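Local coordinates for protein integral membrane indolylacetylinositol arabinosyltransferase EmbB (Mycolicibacterium smegmatis MC2 155, PDB 7BVC) that probably transfers arabinose units to build the arabinan of cell-wall arabinogalactan, as a membrane-embedded arabinosyltransferase that binds ethambutol, at residues S964-L969 against P994-S999; L1028-M1033 against S1047-D1052. All blocks are in the same frame, centred on the assembly; numbering follows the deposited sequence.

Contact 1 of 2, residues S964-L969 against P994-S999; sequences SDQPVL and PKFRIS
Strand 968-970 forms one edge of a mixed sheet in the C-terminal domain and runs parallel to its neighbour, strand 996-999. Three backbone hydrogen bonds join the segments. Leu969 spans two residues of the partner: its N donates to Phe996 O at 2.9 Å, and its O takes the N-H of Ile998, also at 2.9 Å, both in the plane of the carbonyl. Ahead of the regular pairing, Lys995 N reaches Pro967 O at 3.2 Å, rising above the carbonyl plane. Val968 and Ile998 meet obliquely on the Phe996 side of the sheet, CG1 of Val968 lying 3.8 Å from CD1 of Ile998. On the other side Leu969 and Arg997 lie alongside, CG of each anti to its backbone N; the extended Arg997 chain carries its guanidinium on to a salt bridge with Asp1010. Pro994 adds an apolar contact, its CB against Leu969 CB. Strand 1047-1053 flanks 996-999 in the same sheet. The extended Gln966 chain holds its amide nearly coplanar with the Phe996 ring (3° between planes), so that Gln966 OE1 meets the ring edge at Phe996 CE2, 3.1 Å away.

Contact 2 of 2, residues L1028-M1033 against S1047-D1052; sequences LRASVM and SLRKFD
Ser1047 opens the second strand of an antiparallel beta hairpin, 1028-1037 with 1047-1053, but the contact gains its first firm bond at Leu1048, whose O accepts Met1033 N at 3.1 Å. Here the two side chains lie side by side, Met1033 SD 4.1 Å from Leu1048 CD2. Arg1049 faces Val1032 in a non-hydrogen-bonded pair; its chain, extended from CG to NE, runs beside the valine and brings NE to 3.6 Å from Val1032 CG2, while that same NE forms a salt bridge with Asp793. Lys1050 and Ser1031 are a hydrogen-bonded pair, each N donating to the other's O, and Ser1031 OG sits 3.6 Å from Lys1050 CB. Phe1051 turns to the face of Ala1030 and Arg1049. Leu1028 CD1 lies over one face of the Phe1051 ring, 4.2 Å from its centroid and offset toward the rim, a CH-pi contact; Ala1030 CB approaches Phe1051 CE1 obliquely at 3.6 Å. Asp1052 completes the ladder by exchanging two bonds with Arg1029, the one from Asp1052 N to Arg1029 O being nearly straight (169°). The reciprocal bonds of Lys1050 and Asp1052 satisfy the facing backbone groups; between side chains the contact is mainly apolar, while the Arg1049 charge is probably offset by Asp793.

Contact 1 and contact 2 belong to one mixed sheet, their centres about 10 Å apart, and share a seam where strand 996-999 lies antiparallel to strand 1047-1053. Probable hydrogen bonds close that seam, from Arg1049 N to Arg997 O (3.1 Å) and from Phe1051 N to Lys995 O (3.2 Å). Side chains join it too: Ile998 CG1 packs 3.7 Å from Leu1048 CD1. The order across this part is 1028-1037, 1047-1053, 996-999, 968-970, with the parallel pair of contact 1 at the edge. Contact 1 stands back from the drug site: the Arg997 side chain is about 14 Å from bound ethambutol, whose pocket includes Trp972 and Trp1012.

Contact 1 of 2, residues S964-L969 against P994-S999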
loop_
_atom_site.group_PDB
_atom_site.type_symbol
_atom_site.label_atom_id
_atom_site.label_comp_id
_atom_site.label_asym_id
_atom_site.label_seq_id
_atom_site.Cartn_x
_atom_site.Cartn_y
_atom_site.Cartn_z
ATOM N N SER B 964 -20.261 13.074 -34.112
ATOM C CA SER B 964 -20.267 11.631 -33.907
ATOM C C SER B 964 -19.562 10.912 -35.050
ATOM O O SER B 964 -19.823 9.738 -35.313
ATOM C CB SER B 964 -21.695 11.113 -33.742
ATOM O OG SER B 964 -22.437 11.275 -34.937
ATOM N N ASP B 965 -18.664 11.612 -35.736
ATOM C CA ASP B 965 -17.931 11.070 -36.875
ATOM C C ASP B 965 -16.423 11.106 -36.690
ATOM O O ASP B 965 -15.737 10.167 -37.099
ATOM C CB ASP B 965 -18.302 11.839 -38.149
ATOM C CG ASP B 965 -19.706 11.535 -38.627
ATOM O OD1 ASP B 965 -20.399 10.729 -37.972
ATOM O OD2 ASP B 965 -20.120 12.102 -39.659
ATOM N N GLN B 966 -15.891 12.166 -36.093
ATOM C CA GLN B 966 -14.450 12.280 -35.927
ATOM C C GLN B 966 -13.945 11.249 -34.921
ATOM O O GLN B 966 -14.593 11.011 -33.896
ATOM C CB GLN B 966 -14.076 13.685 -35.460
ATOM C CG GLN B 966 -14.758 14.797 -36.233
ATOM C CD GLN B 966 -14.483 16.161 -35.639
ATOM O OE1 GLN B 966 -13.972 16.274 -34.526
ATOM N NE2 GLN B 966 -14.819 17.209 -36.380
ATOM N N PRO B 967 -12.799 10.622 -35.180
ATOM C CA PRO B 967 -12.242 9.678 -34.205
ATOM C C PRO B 967 -11.762 10.399 -32.955
ATOM O O PRO B 967 -11.179 11.484 -33.027
ATOM C CB PRO B 967 -11.079 9.027 -34.960
ATOM C CG PRO B 967 -10.731 9.997 -36.032
ATOM C CD PRO B 967 -12.007 10.673 -36.419
ATOM N N VAL B 968 -12.012 9.784 -31.804
ATOM C CA VAL B 968 -11.709 10.372 -30.507
ATOM C C VAL B 968 -11.027 9.321 -29.643
ATOM O O VAL B 968 -11.476 8.172 -29.580
ATOM C CB VAL B 968 -12.987 10.901 -29.821
ATOM C CG1 VAL B 968 -12.784 11.042 -28.325
ATOM C CG2 VAL B 968 -13.404 12.227 -30.430
ATOM N N LEU B 969 -9.939 9.712 -28.979
ATOM C CA LEU B 969 -9.239 8.832 -28.051
ATOM C C LEU B 969 -9.853 9.014 -26.668
ATOM O O LEU B 969 -9.602 10.017 -25.994
ATOM C CB LEU B 969 -7.745 9.141 -28.039
ATOM C CG LEU B 969 -6.787 8.050 -27.555
ATOM C CD1 LEU B 969 -5.426 8.239 -28.190
ATOM C CD2 LEU B 969 -6.662 8.050 -26.043
ATOM N N PRO B 994 -6.370 10.274 -34.140
ATOM C CA PRO B 994 -7.451 10.941 -33.415
ATOM C C PRO B 994 -7.324 12.454 -33.475
ATOM O O PRO B 994 -6.271 13.013 -33.786
ATOM C CB PRO B 994 -7.267 10.432 -31.983
ATOM C CG PRO B 994 -5.802 10.229 -31.870
ATOM C CD PRO B 994 -5.318 9.787 -33.231
ATOM N N LYS B 995 -8.438 13.120 -33.162
ATOM C CA LYS B 995 -8.489 14.572 -33.137
ATOM C C LYS B 995 -8.753 15.155 -31.760
ATOM O O LYS B 995 -8.396 16.314 -31.526
ATOM C CB LYS B 995 -9.565 15.085 -34.107
ATOM C CG LYS B 995 -9.639 14.291 -35.395
ATOM C CD LYS B 995 -10.095 15.149 -36.557
ATOM C CE LYS B 995 -10.059 14.363 -37.856
ATOM N NZ LYS B 995 -10.605 15.143 -38.999
ATOM N N PHE B 996 -9.356 14.395 -30.848
ATOM C CA PHE B 996 -9.570 14.833 -29.479
ATOM C C PHE B 996 -9.237 13.686 -28.541
ATOM O O PHE B 996 -9.201 12.520 -28.944
ATOM C CB PHE B 996 -11.014 15.291 -29.237
ATOM C CG PHE B 996 -11.425 16.473 -30.061
ATOM C CD1 PHE B 996 -11.185 17.759 -29.615
ATOM C CD2 PHE B 996 -12.064 16.300 -31.273
ATOM C CE1 PHE B 996 -11.565 18.848 -30.368
ATOM C CE2 PHE B 996 -12.447 17.387 -32.029
ATOM C CZ PHE B 996 -12.197 18.661 -31.576
ATOM N N ARG B 997 -9.000 14.027 -27.278
ATOM C CA ARG B 997 -8.756 13.034 -26.239
ATOM C C ARG B 997 -9.613 13.377 -25.033
ATOM O O ARG B 997 -9.536 14.494 -24.513
ATOM C CB ARG B 997 -7.279 12.981 -25.846
ATOM C CG ARG B 997 -6.994 12.016 -24.711
ATOM C CD ARG B 997 -5.612 12.219 -24.129
ATOM N NE ARG B 997 -5.422 11.434 -22.913
ATOM C CZ ARG B 997 -4.407 11.596 -22.073
ATOM N NH1 ARG B 997 -4.312 10.838 -20.988
ATOM N NH2 ARG B 997 -3.485 12.516 -22.314
ATOM N N ILE B 998 -10.421 12.419 -24.591
ATOM C CA ILE B 998 -11.296 12.590 -23.437
ATOM C C ILE B 998 -10.728 11.788 -22.277
ATOM O O ILE B 998 -10.343 10.622 -22.440
ATOM C CB ILE B 998 -12.741 12.167 -23.756
ATOM C CG1 ILE B 998 -13.227 12.878 -25.018
ATOM C CG2 ILE B 998 -13.653 12.493 -22.595
ATOM C CD1 ILE B 998 -14.647 12.547 -25.394
ATOM N N SER B 999 -10.668 12.417 -21.111
ATOM C CA SER B 999 -10.022 11.878 -19.926
ATOM C C SER B 999 -10.915 12.052 -18.711
ATOM O O SER B 999 -11.843 12.868 -18.721
ATOM C CB SER B 999 -8.677 12.577 -19.680
ATOM O OG SER B 999 -7.779 12.343 -20.748
#

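Contact 2 of 2, residues L1028-M1033 against S1047-D1052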
loop_
_atom_site.group_PDB
_atom_site.type_symbol
_atom_site.label_atom_id
_atom_site.label_comp_id
_atom_site.label_asym_id
_atom_site.label_seq_id
_atom_site.Cartn_x
_atom_site.Cartn_y
_atom_site.Cartn_z
ATOM N N LEU B 1028 1.497 13.649 -32.540
ATOM C CA LEU B 1028 0.602 14.778 -32.334
ATOM C C LEU B 1028 1.029 15.580 -31.111
ATOM O O LEU B 1028 1.884 15.159 -30.328
ATOM C CB LEU B 1028 -0.849 14.305 -32.173
ATOM C CG LEU B 1028 -1.388 13.385 -33.270
ATOM C CD1 LEU B 1028 -2.610 12.634 -32.785
ATOM C CD2 LEU B 1028 -1.704 14.170 -34.526
ATOM N N ARG B 1029 0.417 16.756 -30.957
ATOM C CA ARG B 1029 0.641 17.632 -29.813
ATOM C C ARG B 1029 -0.701 17.946 -29.167
ATOM O O ARG B 1029 -1.648 18.326 -29.861
ATOM C CB ARG B 1029 1.339 18.927 -30.237
ATOM C CG ARG B 1029 2.817 18.774 -30.539
ATOM C CD ARG B 1029 3.331 19.952 -31.350
ATOM N NE ARG B 1029 4.789 20.018 -31.363
ATOM C CZ ARG B 1029 5.494 20.739 -32.228
ATOM N NH1 ARG B 1029 4.877 21.459 -33.154
ATOM N NH2 ARG B 1029 6.819 20.740 -32.167
ATOM N N ALA B 1030 -0.779 17.799 -27.849
ATOM C CA ALA B 1030 -2.031 17.940 -27.119
ATOM C C ALA B 1030 -2.118 19.295 -26.426
ATOM O O ALA B 1030 -1.129 19.809 -25.899
ATOM C CB ALA B 1030 -2.185 16.827 -26.083
ATOM N N SER B 1031 -3.322 19.862 -26.421
ATOM C CA SER B 1031 -3.554 21.145 -25.772
ATOM C C SER B 1031 -4.904 21.129 -25.072
ATOM O O SER B 1031 -5.906 20.711 -25.655
ATOM C CB SER B 1031 -3.500 22.296 -26.783
ATOM O OG SER B 1031 -4.567 22.209 -27.708
ATOM N N VAL B 1032 -4.927 21.603 -23.824
ATOM C CA VAL B 1032 -6.154 21.561 -23.029
ATOM C C VAL B 1032 -7.135 22.624 -23.519
ATOM O O VAL B 1032 -6.754 23.688 -24.020
ATOM C CB VAL B 1032 -5.825 21.747 -21.537
ATOM C CG1 VAL B 1032 -7.079 21.712 -20.675
ATOM C CG2 VAL B 1032 -4.851 20.691 -21.075
ATOM N N MET B 1033 -8.425 22.326 -23.369
ATOM C CA MET B 1033 -9.496 23.270 -23.652
ATOM C C MET B 1033 -10.275 23.559 -22.375
ATOM O O MET B 1033 -10.206 22.811 -21.397
ATOM C CB MET B 1033 -10.447 22.743 -24.735
ATOM C CG MET B 1033 -9.770 22.337 -26.028
ATOM S SD MET B 1033 -10.963 21.790 -27.258
ATOM C CE MET B 1033 -11.806 23.328 -27.610
ATOM N N SER B 1047 -11.651 16.349 -18.562
ATOM C CA SER B 1047 -10.908 17.303 -19.370
ATOM C C SER B 1047 -10.979 16.880 -20.828
ATOM O O SER B 1047 -10.972 15.686 -21.138
ATOM C CB SER B 1047 -9.444 17.403 -18.922
ATOM O OG SER B 1047 -8.763 16.180 -19.133
ATOM N N LEU B 1048 -11.054 17.868 -21.711
ATOM C CA LEU B 1048 -11.025 17.648 -23.148
ATOM C C LEU B 1048 -9.766 18.280 -23.722
ATOM O O LEU B 1048 -9.336 19.349 -23.282
ATOM C CB LEU B 1048 -12.267 18.234 -23.831
ATOM C CG LEU B 1048 -12.392 17.997 -25.335
ATOM C CD1 LEU B 1048 -12.621 16.527 -25.622
ATOM C CD2 LEU B 1048 -13.512 18.834 -25.921
ATOM N N ARG B 1049 -9.173 17.608 -24.704
ATOM C CA ARG B 1049 -7.919 18.052 -25.291
ATOM C C ARG B 1049 -8.021 18.043 -26.807
ATOM O O ARG B 1049 -8.860 17.358 -27.395
ATOM C CB ARG B 1049 -6.748 17.177 -24.834
ATOM C CG ARG B 1049 -6.399 17.371 -23.376
ATOM C CD ARG B 1049 -5.080 16.718 -23.021
ATOM N NE ARG B 1049 -4.562 17.211 -21.748
ATOM C CZ ARG B 1049 -5.063 16.887 -20.560
ATOM N NH1 ARG B 1049 -6.100 16.065 -20.474
ATOM N NH2 ARG B 1049 -4.527 17.385 -19.455
ATOM N N LYS B 1050 -7.147 18.822 -27.431
ATOM C CA LYS B 1050 -7.103 18.981 -28.874
ATOM C C LYS B 1050 -5.750 18.511 -29.382
ATOM O O LYS B 1050 -4.714 18.812 -28.779
ATOM C CB LYS B 1050 -7.336 20.439 -29.269
ATOM C CG LYS B 1050 -8.188 20.632 -30.504
ATOM C CD LYS B 1050 -8.384 22.110 -30.785
ATOM C CE LYS B 1050 -9.293 22.331 -31.975
ATOM N NZ LYS B 1050 -8.846 21.537 -33.149
ATOM N N PHE B 1051 -5.769 17.770 -30.487
ATOM C CA PHE B 1051 -4.571 17.199 -31.088
ATOM C C PHE B 1051 -4.232 17.974 -32.350
ATOM O O PHE B 1051 -5.051 18.057 -33.271
ATOM C CB PHE B 1051 -4.771 15.718 -31.407
ATOM C CG PHE B 1051 -4.503 14.810 -30.249
ATOM C CD1 PHE B 1051 -3.429 15.036 -29.414
ATOM C CD2 PHE B 1051 -5.331 13.736 -29.990
ATOM C CE1 PHE B 1051 -3.182 14.203 -28.347
ATOM C CE2 PHE B 1051 -5.088 12.902 -28.924
ATOM C CZ PHE B 1051 -4.013 13.135 -28.102
ATOM N N ASP B 1052 -3.028 18.535 -32.391
ATOM C CA ASP B 1052 -2.525 19.245 -33.556
ATOM C C ASP B 1052 -1.357 18.474 -34.157
ATOM O O ASP B 1052 -0.491 17.974 -33.432
ATOM C CB ASP B 1052 -2.087 20.663 -33.189
ATOM C CG ASP B 1052 -3.116 21.388 -32.351
ATOM O OD1 ASP B 1052 -2.944 21.450 -31.115
ATOM O OD2 ASP B 1052 -4.104 21.891 -32.927
#